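PDB 3ZBO: ALKF from Bacillus cereus, which is of uncertain cellular function but binds branched DNA structures and belongs to a family related to the HEAT-like repeat DNA glycosylases. Local coordinates for residues Y28-H34 / Y96-L100; A115-D120 / C137-L141; L181-I186 / A219-I223. All coordinates share one frame. Numbering follows the deposited sequence.

Contact 1 (Y28-H34 / Y96-L100); sequences YISNGAH and YFYML
Tyr96 lays its ring over that of His34 in an offset stack, centroids 3.8 Å apart and planes 11° from parallel. Both residues are p, and His34 N donates to Tyr96 OH (2.9 Å). Water 2 also bridges Tyr96 OH (2.6 Å) and His34 O (2.8 Å), tying the hydroxyl to the backbone of its stacking partner. The Phe97 ring, also p, packs one face on backbone, Phe97 CD2 3.5 Å from Gly32 C and Phe97 CE2 3.4 Å from Ala33 N, with Ala33 CB 3.6 Å from CZ. Gly32 and Phe97 pair closest (CA to CA 6.2 Å), and this ring would crowd a CB on Gly32. Asn31 O meets the ring's edge, 3.3 Å from Phe97 CD2, and lies 3.2 Å from Tyr98 CE1. Asn31 ND2 gives a weak N-H...S hydrogen bond to Met99 SD (3.5 Å), which lies obliquely 5.0 Å from the Tyr28 centroid, a Met-aromatic contact. Water 1 links Asn31 OD1 (3.3 Å) with Tyr98 OH (2.9 Å). This joins a Schellman motif (Ala33 N to Tyr28 O 2.9 Å, Gly32 N to Ile29 O 3.0 Å, Gly32 leaving helix 22-30 at phi 123°) to the start of helix 98-110, Phe97 at its N-cap.

Contact 2 (A115-D120 / C137-L141); sequences AQDVAD and CYCWL
Two alanines one helical turn apart, Ala115 and Ala119, form a shallow face on helix 115-124 that takes Leu141 and Tyr138 of helix 128-144, with Cys137 between the two methyls. The short segments run nearly antiparallel, at 156°, with axes 10.4 Å apart at closest approach; Ala119 and Cys137 set the register, CA to CA 6.5 Å. Cys137, in the t rotamer, reaches both alanines: its SG lies 4.0 Å from Ala115 CB and its CB 4.1 Å from Ala119 CB. One turn on, Leu141 (m, t) places CD2 3.8 Å from Ala115 CB and CD1 3.9 Å from Gln116 CG. Tyr138, chi1 near -87°, stretches across the groove, CE1 3.7 Å from Ala119 CB, and has more surface buried than any other residue here (86 Å²). Its hydroxyl emerges between Gln116 and Asp120 and donates to Asp120 OD1 at 2.6 Å; Gln116 OE1 stands 3.3 Å from Tyr138 OH. Lys154 completes this polar end, with a salt bridge to Asp120 and hydrogen bonds to Tyr138 OH and Gln116 OE1. The result is an antiparallel helix pair, consistent with the helical hairpins of HEAT-like repeats, as in the related DNA glycosylases.

Contact 3 (L181-I186 / A219-I223); sequences LNTVAI and ASESI
Ile223 buries the most surface, 85 Å², followed by Asn182 with 68 Å² and Ala219 with 41 Å². The two helical segments run in the same general direction, crossing at -36° with axes 9.4 Å apart, and Asn182 and Ile223 are the closest backbone pair, CA to CA 5.7 Å. Ile223 (m, t) wedges against helix 171-187: its CD1 touches Ala185 CB at 3.6 Å and lies 4.2 Å from Leu181 O, while its CG2 meets Ile186 CD1 at 4.1 Å. Asn182 (chi1 and chi2 near -88°) lies over the facing helix, OD1 3.0 Å from Ser222 CB and 3.6 Å from Ile223 CG1. Asn182 OD1 is also 3.4 Å from Ile223 N, but at a poor angle, and that NH already donates to Ala219 O (2.8 Å). The carboxamide of Asn182 links instead through water 3, which accepts weakly from ND2 (3.3 Å) and donates to Ser222 OG (2.9 Å); ND2 also bonds Asn178 O, and Ser222 OG bonds Asn218 O. Ala219 CB rests 4.3 Å from Leu181 CD1. Helix 219-228, directly after strand 215-218, packs on helix 171-187; helix 192-202 touches both, Ala195 and Ile198 against helix 171-187 and Ala199 against helix 219-228.

In the fold
From the N terminus, the three contacts close in series, none enclosing or crossing another. Contact 1 ties the end of helix 22-30 to the start of helix 98-110, closing a loop of 61 residues that holds the helices between 46 and 94. The chain then runs along helix 98-110 and through a short linker into helix 115-124, where contact 2 closes a short loop of 16 residues; its centre lies about 21 Å from that of contact 1, on the opposite side of the chain's centre. Contact 3 joins helix 171-187 to helix 219-228 around helix 192-202 and the two-stranded sheet. Contacts 2 and 3 touch, Cys139 O lying 3.5 Å from Thr183 CG2, so helices 128-144 and 171-187 link them.

Contact 1 (Y28-H34 / Y96-L100)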
ATOM      1  N   TYR A  28      13.963   1.292  -8.121  1.00 19.16           N
ATOM      2  CA  TYR A  28      12.661   1.992  -8.199  1.00 17.09           C
ATOM      3  C   TYR A  28      12.221   2.175  -9.610  1.00 18.33           C
ATOM      4  O   TYR A  28      11.013   1.968  -9.941  1.00 16.34           O
ATOM      5  CB  TYR A  28      12.775   3.349  -7.493  1.00 16.56           C
ATOM      6  CG  TYR A  28      12.837   3.313  -5.989  1.00 15.21           C
ATOM      7  CD1 TYR A  28      12.594   2.118  -5.215  1.00 16.62           C
ATOM      8  CD2 TYR A  28      13.107   4.513  -5.338  1.00 16.61           C
ATOM      9  CE1 TYR A  28      12.653   2.172  -3.883  1.00 19.42           C
ATOM     10  CE2 TYR A  28      13.212   4.566  -3.985  1.00 16.54           C
ATOM     11  CZ  TYR A  28      12.955   3.414  -3.270  1.00 22.99           C
ATOM     12  OH  TYR A  28      13.008   3.508  -1.875  1.00 26.33           O
ATOM     13  N   ILE A  29      13.154   2.521 -10.492  1.00 18.49           N
ATOM     14  CA  ILE A  29      12.810   2.655 -11.910  1.00 18.61           C
ATOM     15  C   ILE A  29      12.395   1.283 -12.529  1.00 16.34           C
ATOM     16  O   ILE A  29      11.403   1.227 -13.336  1.00 18.76           O
ATOM     17  CB  ILE A  29      14.005   3.328 -12.646  1.00 20.59           C
ATOM     18  CG1 ILE A  29      14.044   4.798 -12.189  1.00 20.63           C
ATOM     19  CG2 ILE A  29      13.756   3.303 -14.144  1.00 21.83           C
ATOM     20  CD1 ILE A  29      15.304   5.561 -12.766  1.00 22.88           C
ATOM     21  N   SER A  30      13.052   0.206 -12.111  1.00 19.94           N
ATOM     22  CA  SER A  30      12.670  -1.132 -12.547  1.00 21.04           C
ATOM     23  C   SER A  30      11.231  -1.453 -12.153  1.00 20.91           C
ATOM     24  O   SER A  30      10.475  -2.104 -12.866  1.00 22.04           O
ATOM     25  CB  SER A  30      13.687  -2.139 -11.959  1.00 21.66           C
ATOM     26  OG  SER A  30      13.190  -2.752 -10.816  1.00 29.38           O
ATOM     27  N   ASN A  31      10.793  -0.888 -11.025  1.00 17.45           N
ATOM     28  CA  ASN A  31       9.464  -1.166 -10.548  1.00 17.11           C
ATOM     29  C   ASN A  31       8.391  -0.245 -11.189  1.00 13.94           C
ATOM     30  O   ASN A  31       7.202  -0.377 -10.900  1.00 14.43           O
ATOM     31  CB  ASN A  31       9.357  -0.918  -9.040  1.00 17.74           C
ATOM     32  CG  ASN A  31      10.229  -1.887  -8.209  1.00 21.38           C
ATOM     33  OD1 ASN A  31      10.714  -2.887  -8.724  1.00 20.37           O
ATOM     34  ND2 ASN A  31      10.379  -1.620  -6.912  1.00 17.68           N
ATOM     35  N   GLY A  32       8.821   0.769 -11.931  1.00 14.12           N
ATOM     36  CA  GLY A  32       7.887   1.646 -12.658  1.00 15.31           C
ATOM     37  C   GLY A  32       8.019   3.114 -12.309  1.00 14.45           C
ATOM     38  O   GLY A  32       7.275   3.911 -12.874  1.00 16.18           O
ATOM     39  N   ALA A  33       8.952   3.455 -11.407  1.00 14.01           N
ATOM     40  CA  ALA A  33       9.184   4.916 -11.083  1.00 15.06           C
ATOM     41  C   ALA A  33       9.791   5.543 -12.342  1.00 15.84           C
ATOM     42  O   ALA A  33      10.472   4.861 -13.146  1.00 18.14           O
ATOM     43  CB  ALA A  33      10.144   5.120  -9.877  1.00 14.98           C
ATOM     44  N   HIS A  34       9.563   6.825 -12.485  1.00 15.70           N
ATOM     45  CA  HIS A  34      10.246   7.602 -13.531  1.00 15.82           C
ATOM     46  C   HIS A  34      10.863   8.817 -12.985  1.00 18.39           C
ATOM     47  O   HIS A  34      10.547   9.240 -11.862  1.00 17.56           O
ATOM     48  CB  HIS A  34       9.297   7.906 -14.692  1.00 17.01           C
ATOM     49  CG  HIS A  34       7.995   8.559 -14.369  1.00 17.33           C
ATOM     50  ND1 HIS A  34       7.890   9.809 -13.795  1.00 22.29           N
ATOM     51  CD2 HIS A  34       6.738   8.172 -14.668  1.00 19.42           C
ATOM     52  CE1 HIS A  34       6.604  10.125 -13.686  1.00 21.94           C
ATOM     53  NE2 HIS A  34       5.896   9.179 -14.264  1.00 20.46           N
ATOM     54  N   TYR A  96       1.166   7.338  -9.812  1.00 11.69           N
ATOM     55  CA  TYR A  96       1.211   6.827 -11.198  1.00 12.72           C
ATOM     56  C   TYR A  96       1.681   5.401 -11.392  1.00 13.30           C
ATOM     57  O   TYR A  96       1.672   4.860 -12.488  1.00 14.15           O
ATOM     58  CB  TYR A  96       2.092   7.757 -12.075  1.00 12.22           C
ATOM     59  CG  TYR A  96       3.522   7.808 -11.710  1.00 12.27           C
ATOM     60  CD1 TYR A  96       4.432   6.848 -12.164  1.00 15.16           C
ATOM     61  CD2 TYR A  96       4.003   8.806 -10.876  1.00 11.97           C
ATOM     62  CE1 TYR A  96       5.759   6.862 -11.828  1.00 14.49           C
ATOM     63  CE2 TYR A  96       5.405   8.865 -10.509  1.00 13.41           C
ATOM     64  CZ  TYR A  96       6.310   7.890 -11.021  1.00 11.50           C
ATOM     65  OH  TYR A  96       7.614   7.870 -10.643  1.00 14.23           O
ATOM     66  N   PHE A  97       2.174   4.819 -10.310  1.00 12.54           N
ATOM     67  CA  PHE A  97       2.477   3.392 -10.307  1.00 11.62           C
ATOM     68  C   PHE A  97       2.284   2.778  -8.956  1.00 12.25           C
ATOM     69  O   PHE A  97       2.043   3.518  -7.986  1.00 11.34           O
ATOM     70  CB  PHE A  97       3.936   3.129 -10.875  1.00 11.76           C
ATOM     71  CG  PHE A  97       5.078   3.420  -9.880  1.00 11.64           C
ATOM     72  CD1 PHE A  97       5.258   4.716  -9.301  1.00 13.31           C
ATOM     73  CD2 PHE A  97       5.962   2.388  -9.516  1.00 11.80           C
ATOM     74  CE1 PHE A  97       6.374   4.999  -8.425  1.00 13.25           C
ATOM     75  CE2 PHE A  97       7.027   2.647  -8.682  1.00 11.99           C
ATOM     76  CZ  PHE A  97       7.254   3.943  -8.108  1.00 12.67           C
ATOM     77  N   TYR A  98       2.393   1.435  -8.861  1.00 12.25           N
ATOM     78  CA  TYR A  98       1.915   0.781  -7.639  1.00 10.36           C
ATOM     79  C   TYR A  98       2.655   1.145  -6.356  1.00 11.66           C
ATOM     80  O   TYR A  98       2.045   1.056  -5.290  1.00 11.60           O
ATOM     81  CB  TYR A  98       1.914  -0.757  -7.826  1.00 11.25           C
ATOM     82  CG  TYR A  98       3.312  -1.362  -7.699  1.00 11.20           C
ATOM     83  CD1 TYR A  98       4.127  -1.431  -8.864  1.00 12.08           C
ATOM     84  CD2 TYR A  98       3.792  -1.815  -6.487  1.00 10.66           C
ATOM     85  CE1 TYR A  98       5.447  -1.972  -8.792  1.00 12.23           C
ATOM     86  CE2 TYR A  98       5.099  -2.341  -6.351  1.00 13.80           C
ATOM     87  CZ  TYR A  98       5.928  -2.389  -7.524  1.00 13.39           C
ATOM     88  OH  TYR A  98       7.228  -2.927  -7.383  1.00 16.56           O
ATOM     89  N   MET A  99       3.917   1.566  -6.422  1.00 11.24           N
ATOM     90  CA  MET A  99       4.539   1.820  -5.110  1.00 10.99           C
ATOM     91  C   MET A  99       3.861   3.025  -4.540  1.00 11.31           C
ATOM     92  O   MET A  99       3.768   3.142  -3.293  1.00 11.99           O
ATOM     93  CB  MET A  99       6.009   2.140  -5.287  1.00 12.54           C
ATOM     94  CG  MET A  99       6.787   0.871  -5.717  1.00 12.70           C
ATOM     95  SD  MET A  99       8.603   1.153  -5.791  1.00 15.05           S
ATOM     96  CE  MET A  99       8.960   0.842  -4.095  1.00 15.02           C
ATOM     97  N   LEU A 100       3.441   3.986  -5.359  1.00 11.63           N
ATOM     98  CA  LEU A 100       2.691   5.147  -4.864  1.00 11.54           C
ATOM     99  C   LEU A 100       1.271   4.757  -4.411  1.00 12.44           C
ATOM    100  O   LEU A 100       0.828   5.182  -3.315  1.00 11.88           O
ATOM    101  CB  LEU A 100       2.637   6.281  -5.935  1.00 11.12           C
ATOM    102  CG  LEU A 100       3.992   6.941  -6.079  1.00 11.03           C
ATOM    103  CD1 LEU A 100       3.928   7.754  -7.356  1.00 13.45           C
ATOM    104  CD2 LEU A 100       4.287   7.929  -4.868  1.00 13.37           C
TER
HETATM  105  O   HOH W   1       8.003  -4.457  -9.714  1.00 21.98           O
HETATM  106  O   HOH W   2       8.831   9.969  -9.713  1.00 16.00           O

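Contact 2 (A115-D120 / C137-L141)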
ATOM      1  N   ALA A 115     -10.912   5.590   6.216  1.00 13.32           N
ATOM      2  CA  ALA A 115     -10.207   4.590   5.413  1.00 14.78           C
ATOM      3  C   ALA A 115     -11.129   3.646   4.680  1.00 13.66           C
ATOM      4  O   ALA A 115     -11.023   3.461   3.442  1.00 13.88           O
ATOM      5  CB  ALA A 115      -9.204   3.833   6.281  1.00 14.57           C
ATOM      6  N   GLN A 116     -12.062   2.976   5.400  1.00 13.97           N
ATOM      7  CA  GLN A 116     -12.876   2.008   4.709  1.00 15.44           C
ATOM      8  C   GLN A 116     -13.821   2.663   3.699  1.00 15.43           C
ATOM      9  O   GLN A 116     -14.028   2.114   2.610  1.00 16.92           O
ATOM     10  CB  GLN A 116     -13.719   1.122   5.689  1.00 14.71           C
ATOM     11  CG  GLN A 116     -12.841   0.192   6.540  1.00 13.98           C
ATOM     12  CD  GLN A 116     -13.687  -0.742   7.376  1.00 13.43           C
ATOM     13  OE1 GLN A 116     -14.644  -1.398   6.879  1.00 18.86           O
ATOM     14  NE2 GLN A 116     -13.212  -0.880   8.646  1.00 15.37           N
ATOM     15  N   ASP A 117     -14.363   3.841   4.021  1.00 15.18           N
ATOM     16  CA  ASP A 117     -15.308   4.449   3.069  1.00 18.01           C
ATOM     17  C   ASP A 117     -14.604   4.777   1.742  1.00 15.21           C
ATOM     18  O   ASP A 117     -15.099   4.497   0.642  1.00 16.73           O
ATOM     19  CB  ASP A 117     -15.847   5.702   3.685  1.00 18.47           C
ATOM     20  CG  ASP A 117     -16.894   5.400   4.763  1.00 29.73           C
ATOM     21  OD1 ASP A 117     -17.417   4.229   4.811  1.00 34.29           O
ATOM     22  OD2 ASP A 117     -17.176   6.333   5.539  1.00 40.90           O
ATOM     23  N   VAL A 118     -13.390   5.381   1.824  1.00 13.76           N
ATOM     24  CA  VAL A 118     -12.653   5.761   0.648  1.00 13.44           C
ATOM     25  C   VAL A 118     -12.110   4.494  -0.066  1.00 12.67           C
ATOM     26  O   VAL A 118     -12.266   4.349  -1.283  1.00 13.83           O
ATOM     27  CB  VAL A 118     -11.506   6.668   0.986  1.00 14.01           C
ATOM     28  CG1 VAL A 118     -10.681   6.972  -0.306  1.00 14.18           C
ATOM     29  CG2 VAL A 118     -12.048   7.980   1.576  1.00 17.37           C
ATOM     30  N   ALA A 119     -11.565   3.564   0.694  1.00 12.83           N
ATOM     31  CA  ALA A 119     -11.065   2.331   0.028  1.00 12.51           C
ATOM     32  C   ALA A 119     -12.143   1.569  -0.687  1.00 12.97           C
ATOM     33  O   ALA A 119     -11.938   1.020  -1.758  1.00 13.01           O
ATOM     34  CB  ALA A 119     -10.410   1.406   1.099  1.00 12.28           C
ATOM     35  N   ASP A 120     -13.321   1.501  -0.082  1.00 12.44           N
ATOM     36  CA  ASP A 120     -14.468   0.860  -0.778  1.00 12.91           C
ATOM     37  C   ASP A 120     -14.840   1.513  -2.119  1.00 12.92           C
ATOM     38  O   ASP A 120     -15.074   0.808  -3.158  1.00 14.33           O
ATOM     39  CB  ASP A 120     -15.711   0.814   0.098  1.00 13.78           C
ATOM     40  CG  ASP A 120     -15.559  -0.069   1.328  1.00 16.74           C
ATOM     41  OD1 ASP A 120     -14.668  -0.988   1.348  1.00 16.18           O
ATOM     42  OD2 ASP A 120     -16.409   0.073   2.231  1.00 19.77           O
ATOM     43  N   CYS A 137      -5.082  -0.740   1.137  1.00 10.70           N
ATOM     44  CA  CYS A 137      -5.468  -0.076   2.400  1.00 11.89           C
ATOM     45  C   CYS A 137      -6.103  -1.083   3.305  1.00 11.07           C
ATOM     46  O   CYS A 137      -5.767  -1.028   4.523  1.00 12.09           O
ATOM     47  CB  CYS A 137      -6.445   0.998   1.990  1.00 11.72           C
ATOM     48  SG  CYS A 137      -7.015   1.952   3.462  1.00 14.01           S
ATOM     49  N   TYR A 138      -6.953  -1.975   2.804  1.00 11.17           N
ATOM     50  CA  TYR A 138      -7.510  -2.988   3.711  1.00 12.05           C
ATOM     51  C   TYR A 138      -6.416  -3.842   4.343  1.00 12.67           C
ATOM     52  O   TYR A 138      -6.521  -4.241   5.513  1.00 13.07           O
ATOM     53  CB  TYR A 138      -8.574  -3.896   3.097  1.00 11.56           C
ATOM     54  CG  TYR A 138      -9.941  -3.285   3.206  1.00 12.40           C
ATOM     55  CD1 TYR A 138     -10.421  -2.402   2.227  1.00 13.27           C
ATOM     56  CD2 TYR A 138     -10.711  -3.535   4.355  1.00 13.47           C
ATOM     57  CE1 TYR A 138     -11.691  -1.835   2.398  1.00 13.40           C
ATOM     58  CE2 TYR A 138     -12.019  -2.970   4.467  1.00 12.54           C
ATOM     59  CZ  TYR A 138     -12.439  -2.147   3.519  1.00 13.97           C
ATOM     60  OH  TYR A 138     -13.703  -1.614   3.697  1.00 17.10           O
ATOM     61  N   CYS A 139      -5.413  -4.232   3.565  1.00 11.42           N
ATOM     62  CA  CYS A 139      -4.323  -5.033   4.177  1.00 11.07           C
ATOM     63  C   CYS A 139      -3.677  -4.247   5.307  1.00 11.97           C
ATOM     64  O   CYS A 139      -3.392  -4.856   6.361  1.00 12.90           O
ATOM     65  CB  CYS A 139      -3.249  -5.354   3.151  1.00 11.54           C
ATOM     66  SG  CYS A 139      -3.811  -6.335   1.780  1.00 14.20           S
ATOM     67  N   TRP A 140      -3.437  -2.922   5.159  1.00 12.05           N
ATOM     68  CA  TRP A 140      -2.781  -2.162   6.204  1.00 12.59           C
ATOM     69  C   TRP A 140      -3.720  -1.992   7.368  1.00 13.64           C
ATOM     70  O   TRP A 140      -3.238  -2.035   8.532  1.00 13.64           O
ATOM     71  CB  TRP A 140      -2.333  -0.762   5.684  1.00 11.89           C
ATOM     72  CG  TRP A 140      -1.586  -0.889   4.360  1.00 11.32           C
ATOM     73  CD1 TRP A 140      -1.725   0.030   3.332  1.00 12.73           C
ATOM     74  CD2 TRP A 140      -0.681  -1.909   3.864  1.00 12.34           C
ATOM     75  NE1 TRP A 140      -0.945  -0.332   2.238  1.00 12.68           N
ATOM     76  CE2 TRP A 140      -0.367  -1.543   2.498  1.00 11.85           C
ATOM     77  CE3 TRP A 140      -0.191  -3.173   4.369  1.00 14.78           C
ATOM     78  CZ2 TRP A 140       0.523  -2.276   1.714  1.00 12.95           C
ATOM     79  CZ3 TRP A 140       0.640  -3.898   3.601  1.00 14.04           C
ATOM     80  CH2 TRP A 140       0.993  -3.484   2.241  1.00 12.52           C
ATOM     81  N   LEU A 141      -5.016  -1.815   7.108  1.00 13.01           N
ATOM     82  CA  LEU A 141      -5.983  -1.676   8.248  1.00 11.57           C
ATOM     83  C   LEU A 141      -6.054  -2.976   9.042  1.00 13.87           C
ATOM     84  O   LEU A 141      -6.087  -2.944  10.305  1.00 15.11           O
ATOM     85  CB  LEU A 141      -7.376  -1.419   7.681  1.00 12.85           C
ATOM     86  CG  LEU A 141      -7.594  -0.046   7.101  1.00 12.77           C
ATOM     87  CD1 LEU A 141      -8.938  -0.098   6.473  1.00 12.47           C
ATOM     88  CD2 LEU A 141      -7.521   1.029   8.172  1.00 12.64           C
TER

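Contact 3 (L181-I186 / A219-I223)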
ATOM      1  N   LEU A 181      -5.819 -11.593   0.507  1.00 12.61           N
ATOM      2  CA  LEU A 181      -6.005 -13.011   0.895  1.00 11.82           C
ATOM      3  C   LEU A 181      -5.013 -13.380   1.985  1.00 12.64           C
ATOM      4  O   LEU A 181      -5.391 -13.966   2.991  1.00 13.49           O
ATOM      5  CB  LEU A 181      -5.749 -13.998  -0.282  1.00 13.95           C
ATOM      6  CG  LEU A 181      -6.683 -13.818  -1.464  1.00 17.83           C
ATOM      7  CD1 LEU A 181      -6.336 -15.057  -2.340  1.00 18.53           C
ATOM      8  CD2 LEU A 181      -8.244 -13.942  -1.011  1.00 19.99           C
ATOM      9  N   ASN A 182      -3.730 -13.051   1.762  1.00 11.86           N
ATOM     10  CA  ASN A 182      -2.742 -13.390   2.786  1.00 11.49           C
ATOM     11  C   ASN A 182      -2.969 -12.721   4.076  1.00 13.35           C
ATOM     12  O   ASN A 182      -2.844 -13.355   5.106  1.00 14.24           O
ATOM     13  CB  ASN A 182      -1.374 -12.869   2.333  1.00 12.60           C
ATOM     14  CG  ASN A 182      -0.616 -13.783   1.514  1.00 23.81           C
ATOM     15  OD1 ASN A 182       0.133 -14.627   2.096  1.00 31.65           O
ATOM     16  ND2 ASN A 182      -0.480 -13.456   0.242  1.00 25.78           N
ATOM     17  N   THR A 183      -3.397 -11.467   4.057  1.00 11.69           N
ATOM     18  CA  THR A 183      -3.513 -10.657   5.275  1.00 10.30           C
ATOM     19  C   THR A 183      -4.734 -11.110   6.038  1.00 12.65           C
ATOM     20  O   THR A 183      -4.679 -11.184   7.286  1.00 12.26           O
ATOM     21  CB  THR A 183      -3.609  -9.163   4.912  1.00 11.33           C
ATOM     22  OG1 THR A 183      -2.400  -8.805   4.233  1.00 12.31           O
ATOM     23  CG2 THR A 183      -3.639  -8.363   6.246  1.00 13.69           C
ATOM     24  N   VAL A 184      -5.859 -11.370   5.354  1.00 11.35           N
ATOM     25  CA  VAL A 184      -7.083 -11.878   6.083  1.00 11.96           C
ATOM     26  C   VAL A 184      -6.683 -13.209   6.745  1.00 12.58           C
ATOM     27  O   VAL A 184      -6.994 -13.436   7.918  1.00 13.49           O
ATOM     28  CB  VAL A 184      -8.289 -12.072   5.137  1.00 12.49           C
ATOM     29  CG1 VAL A 184      -9.429 -12.797   5.941  1.00 13.90           C
ATOM     30  CG2 VAL A 184      -8.788 -10.666   4.641  1.00 13.66           C
ATOM     31  N   ALA A 185      -5.999 -14.094   6.008  1.00 12.02           N
ATOM     32  CA  ALA A 185      -5.715 -15.437   6.622  1.00 12.02           C
ATOM     33  C   ALA A 185      -4.891 -15.341   7.866  1.00 14.35           C
ATOM     34  O   ALA A 185      -5.040 -16.235   8.750  1.00 16.54           O
ATOM     35  CB  ALA A 185      -5.062 -16.277   5.568  1.00 13.89           C
ATOM     36  N   ILE A 186      -3.958 -14.414   7.935  1.00 11.98           N
ATOM     37  CA  ILE A 186      -3.094 -14.292   9.090  1.00 13.33           C
ATOM     38  C   ILE A 186      -3.577 -13.299  10.105  1.00 14.49           C
ATOM     39  O   ILE A 186      -3.469 -13.550  11.330  1.00 16.33           O
ATOM     40  CB  ILE A 186      -1.661 -13.953   8.572  1.00 13.96           C
ATOM     41  CG1 ILE A 186      -1.106 -15.086   7.736  1.00 15.35           C
ATOM     42  CG2 ILE A 186      -0.746 -13.650   9.796  1.00 15.00           C
ATOM     43  CD1 ILE A 186      -1.171 -16.511   8.378  1.00 17.71           C
ATOM     44  N   ALA A 219      -0.406 -17.392  -2.739  1.00 13.02           N
ATOM     45  CA  ALA A 219      -0.935 -16.960  -1.402  1.00 12.93           C
ATOM     46  C   ALA A 219      -0.974 -18.192  -0.499  1.00 13.47           C
ATOM     47  O   ALA A 219      -0.713 -18.048   0.700  1.00 14.48           O
ATOM     48  CB  ALA A 219      -2.356 -16.373  -1.544  1.00 13.60           C
ATOM     49  N   SER A 220      -1.308 -19.355  -1.031  1.00 13.47           N
ATOM     50  CA  SER A 220      -1.361 -20.532  -0.155  1.00 13.19           C
ATOM     51  C   SER A 220      -0.006 -20.733   0.505  1.00 14.38           C
ATOM     52  O   SER A 220       0.071 -21.048   1.751  1.00 15.23           O
ATOM     53  CB  SER A 220      -1.776 -21.805  -0.920  1.00 13.86           C
ATOM     54  OG  SER A 220      -3.143 -21.738  -1.310  1.00 14.91           O
ATOM     55  N   GLU A 221       1.058 -20.638  -0.283  1.00 13.80           N
ATOM     56  CA  GLU A 221       2.443 -20.812   0.207  0.50 14.91           C
ATOM     57  C   GLU A 221       2.788 -19.747   1.236  1.00 15.37           C
ATOM     58  O   GLU A 221       3.430 -20.004   2.291  1.00 15.34           O
ATOM     59  CB  GLU A 221       3.443 -20.762  -0.952  0.50 16.74           C
ATOM     60  CG  GLU A 221       4.928 -20.935  -0.545  0.50 16.68           C
ATOM     61  CD  GLU A 221       5.878 -20.812  -1.746  0.50 25.47           C
ATOM     62  OE1 GLU A 221       6.147 -19.703  -2.322  0.50 28.80           O
ATOM     63  OE2 GLU A 221       6.308 -21.866  -2.153  0.50 30.40           O
ATOM     64  N   SER A 222       2.456 -18.494   0.892  1.00 13.73           N
ATOM     65  CA  SER A 222       2.863 -17.338   1.726  0.50 14.47           C
ATOM     66  C   SER A 222       2.165 -17.464   3.090  1.00 13.99           C
ATOM     67  O   SER A 222       2.786 -17.215   4.151  1.00 14.43           O
ATOM     68  CB  SER A 222       2.535 -16.028   1.040  0.50 17.08           C
ATOM     69  OG  SER A 222       3.283 -15.978  -0.148  0.50 18.63           O
ATOM     70  N   ILE A 223       0.880 -17.829   3.039  1.00 12.34           N
ATOM     71  CA  ILE A 223       0.088 -18.038   4.307  1.00 10.43           C
ATOM     72  C   ILE A 223       0.707 -19.211   5.069  1.00 13.37           C
ATOM     73  O   ILE A 223       0.930 -19.068   6.281  1.00 13.61           O
ATOM     74  CB  ILE A 223      -1.376 -18.380   3.999  1.00 11.67           C
ATOM     75  CG1 ILE A 223      -2.060 -17.137   3.471  1.00 12.33           C
ATOM     76  CG2 ILE A 223      -2.124 -18.999   5.205  1.00 13.62           C
ATOM     77  CD1 ILE A 223      -3.310 -17.563   2.703  1.00 15.13           C
TER
HETATM   78  O   HOH W   3       1.721 -14.474  -1.998  1.00 17.21           O